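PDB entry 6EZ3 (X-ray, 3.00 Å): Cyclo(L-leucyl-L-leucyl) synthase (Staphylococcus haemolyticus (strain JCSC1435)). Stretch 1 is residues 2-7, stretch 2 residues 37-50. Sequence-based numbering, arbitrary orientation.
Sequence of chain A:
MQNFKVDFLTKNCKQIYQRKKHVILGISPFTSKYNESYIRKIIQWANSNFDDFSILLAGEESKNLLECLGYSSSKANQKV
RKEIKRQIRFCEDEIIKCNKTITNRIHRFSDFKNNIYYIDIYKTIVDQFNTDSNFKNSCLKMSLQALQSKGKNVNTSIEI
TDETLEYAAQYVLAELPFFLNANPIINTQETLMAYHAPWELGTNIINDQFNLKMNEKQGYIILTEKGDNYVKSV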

# COMPACT_ATOMS: atom_id res chain seq x y z
N GLN A 2 -19.04 -2.27 -8.79
CA GLN A 2 -20.41 -1.88 -9.15
C GLN A 2 -20.40 -0.49 -9.79
O GLN A 2 -21.06 -0.23 -10.80
CB GLN A 2 -21.34 -1.84 -7.92
CG GLN A 2 -21.04 -2.84 -6.82
CD GLN A 2 -21.79 -2.42 -5.59
OE1 GLN A 2 -21.32 -1.59 -4.80
NE2 GLN A 2 -23.01 -2.90 -5.45
N ASN A 3 -19.65 0.41 -9.14
CA ASN A 3 -19.44 1.79 -9.51
C ASN A 3 -17.94 1.98 -9.82
O ASN A 3 -17.48 3.12 -9.99
CB ASN A 3 -19.93 2.73 -8.38
CG ASN A 3 -19.59 2.32 -6.95
OD1 ASN A 3 -19.86 1.19 -6.50
ND2 ASN A 3 -19.08 3.27 -6.18
N PHE A 4 -17.20 0.83 -9.91
CA PHE A 4 -15.75 0.71 -10.16
C PHE A 4 -15.40 -0.28 -11.24
O PHE A 4 -15.80 -1.45 -11.17
CB PHE A 4 -15.03 0.26 -8.89
CG PHE A 4 -14.68 1.41 -7.99
CD1 PHE A 4 -13.45 2.01 -8.07
CD2 PHE A 4 -15.60 1.89 -7.08
CE1 PHE A 4 -13.13 3.08 -7.23
CE2 PHE A 4 -15.29 2.97 -6.24
CZ PHE A 4 -14.06 3.56 -6.34
N LYS A 5 -14.55 0.15 -12.19
CA LYS A 5 -14.00 -0.70 -13.24
C LYS A 5 -12.73 -1.34 -12.64
O LYS A 5 -11.81 -0.61 -12.20
CB LYS A 5 -13.67 0.10 -14.51
CG LYS A 5 -13.42 -0.79 -15.73
CD LYS A 5 -12.11 -0.47 -16.46
CE LYS A 5 -11.97 -1.40 -17.65
NZ LYS A 5 -10.59 -1.41 -18.20
N VAL A 6 -12.69 -2.68 -12.58
CA VAL A 6 -11.57 -3.40 -11.97
C VAL A 6 -10.63 -4.00 -13.02
O VAL A 6 -11.10 -4.73 -13.89
CB VAL A 6 -12.08 -4.45 -10.94
CG1 VAL A 6 -10.93 -5.18 -10.27
CG2 VAL A 6 -12.99 -3.80 -9.91
N ASP A 7 -9.31 -3.70 -12.91
CA ASP A 7 -8.27 -4.25 -13.79
C ASP A 7 -7.37 -5.17 -12.98
O ASP A 7 -7.33 -5.07 -11.77
CB ASP A 7 -7.47 -3.15 -14.50
CG ASP A 7 -8.34 -2.31 -15.44
OD1 ASP A 7 -8.70 -2.82 -16.54
OD2 ASP A 7 -8.69 -1.14 -15.06
N SER A 37 -14.58 11.86 0.20
CA SER A 37 -15.58 11.33 -0.73
C SER A 37 -15.18 9.96 -1.28
O SER A 37 -15.94 8.99 -1.14
CB SER A 37 -15.84 12.32 -1.86
OG SER A 37 -17.20 12.31 -2.24
N TYR A 38 -13.97 9.89 -1.84
CA TYR A 38 -13.39 8.67 -2.41
C TYR A 38 -13.22 7.54 -1.39
O TYR A 38 -13.69 6.42 -1.61
CB TYR A 38 -12.03 9.00 -3.07
CG TYR A 38 -11.50 7.86 -3.89
CD1 TYR A 38 -12.10 7.51 -5.09
CD2 TYR A 38 -10.44 7.09 -3.44
CE1 TYR A 38 -11.66 6.41 -5.83
CE2 TYR A 38 -9.98 5.99 -4.18
CZ TYR A 38 -10.59 5.67 -5.38
OH TYR A 38 -10.13 4.63 -6.13
N ILE A 39 -12.53 7.84 -0.28
CA ILE A 39 -12.28 6.88 0.78
C ILE A 39 -13.55 6.12 1.17
O ILE A 39 -13.51 4.90 1.33
CB ILE A 39 -11.58 7.55 1.97
CG1 ILE A 39 -10.22 8.09 1.51
CG2 ILE A 39 -11.44 6.57 3.14
CD1 ILE A 39 -9.70 9.11 2.34
N ARG A 40 -14.69 6.85 1.24
CA ARG A 40 -16.00 6.32 1.56
C ARG A 40 -16.47 5.36 0.46
O ARG A 40 -16.86 4.23 0.75
CB ARG A 40 -16.98 7.46 1.80
CG ARG A 40 -16.50 8.29 2.98
CD ARG A 40 -17.53 9.18 3.64
NE ARG A 40 -16.89 10.02 4.66
CZ ARG A 40 -16.95 9.81 5.97
NH1 ARG A 40 -16.33 10.63 6.80
NH2 ARG A 40 -17.66 8.79 6.45
N LYS A 41 -16.37 5.82 -0.81
CA LYS A 41 -16.72 5.08 -2.01
C LYS A 41 -16.07 3.70 -1.98
O LYS A 41 -16.78 2.71 -2.11
CB LYS A 41 -16.23 5.83 -3.28
CG LYS A 41 -17.33 6.49 -4.11
CD LYS A 41 -17.00 6.52 -5.60
CE LYS A 41 -17.94 7.41 -6.38
NZ LYS A 41 -17.67 8.86 -6.15
N ILE A 42 -14.74 3.65 -1.82
CA ILE A 42 -13.97 2.40 -1.83
C ILE A 42 -14.36 1.48 -0.68
O ILE A 42 -14.35 0.27 -0.87
CB ILE A 42 -12.42 2.61 -1.92
CG1 ILE A 42 -11.89 3.55 -0.83
CG2 ILE A 42 -12.01 3.08 -3.34
CD1 ILE A 42 -10.45 3.71 -0.76
N ILE A 43 -14.72 2.03 0.49
CA ILE A 43 -15.15 1.23 1.63
C ILE A 43 -16.52 0.62 1.32
O ILE A 43 -16.69 -0.60 1.44
CB ILE A 43 -15.11 2.00 2.97
CG1 ILE A 43 -13.66 2.41 3.29
CG2 ILE A 43 -15.75 1.15 4.08
CD1 ILE A 43 -13.34 2.76 4.81
N GLN A 44 -17.46 1.45 0.86
CA GLN A 44 -18.78 0.96 0.50
C GLN A 44 -18.69 -0.15 -0.54
O GLN A 44 -19.38 -1.15 -0.41
CB GLN A 44 -19.69 2.10 0.03
CG GLN A 44 -20.33 2.92 1.18
CD GLN A 44 -21.17 2.12 2.17
OE1 GLN A 44 -21.79 1.09 1.84
NE2 GLN A 44 -21.20 2.59 3.42
N TRP A 45 -17.76 -0.00 -1.53
CA TRP A 45 -17.45 -0.96 -2.60
C TRP A 45 -16.87 -2.26 -2.03
O TRP A 45 -17.33 -3.34 -2.40
CB TRP A 45 -16.48 -0.35 -3.63
CG TRP A 45 -16.05 -1.31 -4.71
CD1 TRP A 45 -16.74 -1.64 -5.84
CD2 TRP A 45 -14.85 -2.10 -4.73
NE1 TRP A 45 -16.05 -2.58 -6.56
CE2 TRP A 45 -14.89 -2.89 -5.90
CE3 TRP A 45 -13.75 -2.24 -3.86
CZ2 TRP A 45 -13.87 -3.80 -6.23
CZ3 TRP A 45 -12.75 -3.15 -4.18
CH2 TRP A 45 -12.81 -3.91 -5.35
N ALA A 46 -15.87 -2.15 -1.14
CA ALA A 46 -15.22 -3.29 -0.54
C ALA A 46 -16.27 -4.05 0.19
O ALA A 46 -16.44 -5.23 -0.07
CB ALA A 46 -14.13 -2.85 0.43
N ASN A 47 -17.03 -3.34 1.06
CA ASN A 47 -18.08 -3.87 1.92
C ASN A 47 -19.14 -4.65 1.19
O ASN A 47 -19.52 -5.73 1.64
CB ASN A 47 -18.69 -2.76 2.75
CG ASN A 47 -19.74 -3.23 3.73
OD1 ASN A 47 -19.50 -4.09 4.56
ND2 ASN A 47 -20.90 -2.62 3.67
N SER A 48 -19.62 -4.10 0.06
CA SER A 48 -20.68 -4.67 -0.77
C SER A 48 -20.28 -5.89 -1.56
O SER A 48 -21.10 -6.80 -1.71
CB SER A 48 -21.23 -3.61 -1.71
OG SER A 48 -21.76 -2.56 -0.91
N ASN A 49 -19.07 -5.93 -2.06
CA ASN A 49 -18.60 -7.01 -2.90
C ASN A 49 -17.86 -8.17 -2.19
O ASN A 49 -17.90 -9.31 -2.69
CB ASN A 49 -17.73 -6.43 -3.99
CG ASN A 49 -18.49 -5.63 -4.98
OD1 ASN A 49 -18.72 -4.42 -4.82
ND2 ASN A 49 -18.84 -6.30 -6.06
N PHE A 50 -17.18 -7.90 -1.07
CA PHE A 50 -16.33 -8.90 -0.43
C PHE A 50 -16.83 -9.44 0.91
O PHE A 50 -17.63 -8.79 1.61
CB PHE A 50 -14.90 -8.35 -0.26
CG PHE A 50 -14.16 -8.13 -1.56
CD1 PHE A 50 -14.42 -7.01 -2.34
CD2 PHE A 50 -13.19 -9.03 -1.99
CE1 PHE A 50 -13.73 -6.80 -3.54
CE2 PHE A 50 -12.50 -8.82 -3.19
CZ PHE A 50 -12.77 -7.70 -3.95

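Phe4 is the centre of this contact. It opens the strand of residues 4-7, and its CA-to-CB bond points toward the helix of residues 37-49. With chi1 at -85° (m), the ring reaches the helix among Tyr38, Lys41, Ile42 and Trp45. Steps of three or four residues link these positions (38 to 41 or 42, then on to 45), so they fall on one side of the helix. Phe4 has the largest area covered by the other stretch, 104 Å², and is buried in the assembly.

Trp45 is the main partner. It is also buried, and the strand side covers 93 Å² of it. Its chi1 is t, and its CA-to-CB bond points toward the strand. Phe4 meets it in two ways. The CB of Phe4 sits over one face of the indole, 4.2 Å from the centroid of the five-membered ring, in a CH-pi contact. The Phe4 ring then turns its edge toward that face, with centroids 5.0 Å apart and planes at 50°. The closest apolar pair here is Phe4 CD2 to Trp45 CD1, at 3.9 Å. A flat, wide indole suits this place because it can receive both the CB and the ring of one residue.

The tip of Phe4 packs against Ile42 and Tyr38, earlier in the helix than Trp45. Phe4 CZ lies 3.7 Å from Ile42 CG2 and 3.8 Å from Tyr38 CE1. The rings of Phe4 and Tyr38 meet obliquely, with planes at 60° and centroids 6.0 Å apart. The Tyr38 hydroxyl comes to the edge of the Phe4 ring, with OH 3.6 Å from CE1. Ile42 offers its CG2 methyl to the phenyl tip, and the end of its side chain leads away.

Val6 extends the apolar contact. It follows Phe4 by two residues, so the alternation of the strand points its CA-to-CB bond toward the helix as well. Its CG2 lies 3.8 Å from Trp45 CZ2, on the six-membered part of the indole. Lys5, between them, points away and pairs with its own strand: NZ makes a salt bridge to Asp7 OD1 at 2.9 Å.

Lys41 begins the polar edge. Its aliphatic chain does the packing, with CD 4.0 Å from Phe4 CE2 and 3.9 Å from Asn3 ND2. The end of the chain leads away, and NZ is hydrogen-bonded elsewhere in the structure. A long side chain can thus add methylenes to the contact while keeping its charge outside it.

Asn3 and Gln2 complete the margin. Asn3 OD1 approaches the indole edge, 4.3 Å from Trp45 CD1. Gln2 N also lies at that edge, 3.7 Å from Trp45 NE1. The exposed Gln2 side chain reaches the last turn of the helix, where its OE1 is 3.7 Å from Ser48 CB. The Ser48 hydroxyl is engaged within the helix, as OG donates to Gln44 O at 2.8 Å. No hydrogen bond is assigned between the stretches; Phe4 and Trp45 account for nearly half of the 441 Å² buried between them, and Gln2 adds 72 Å².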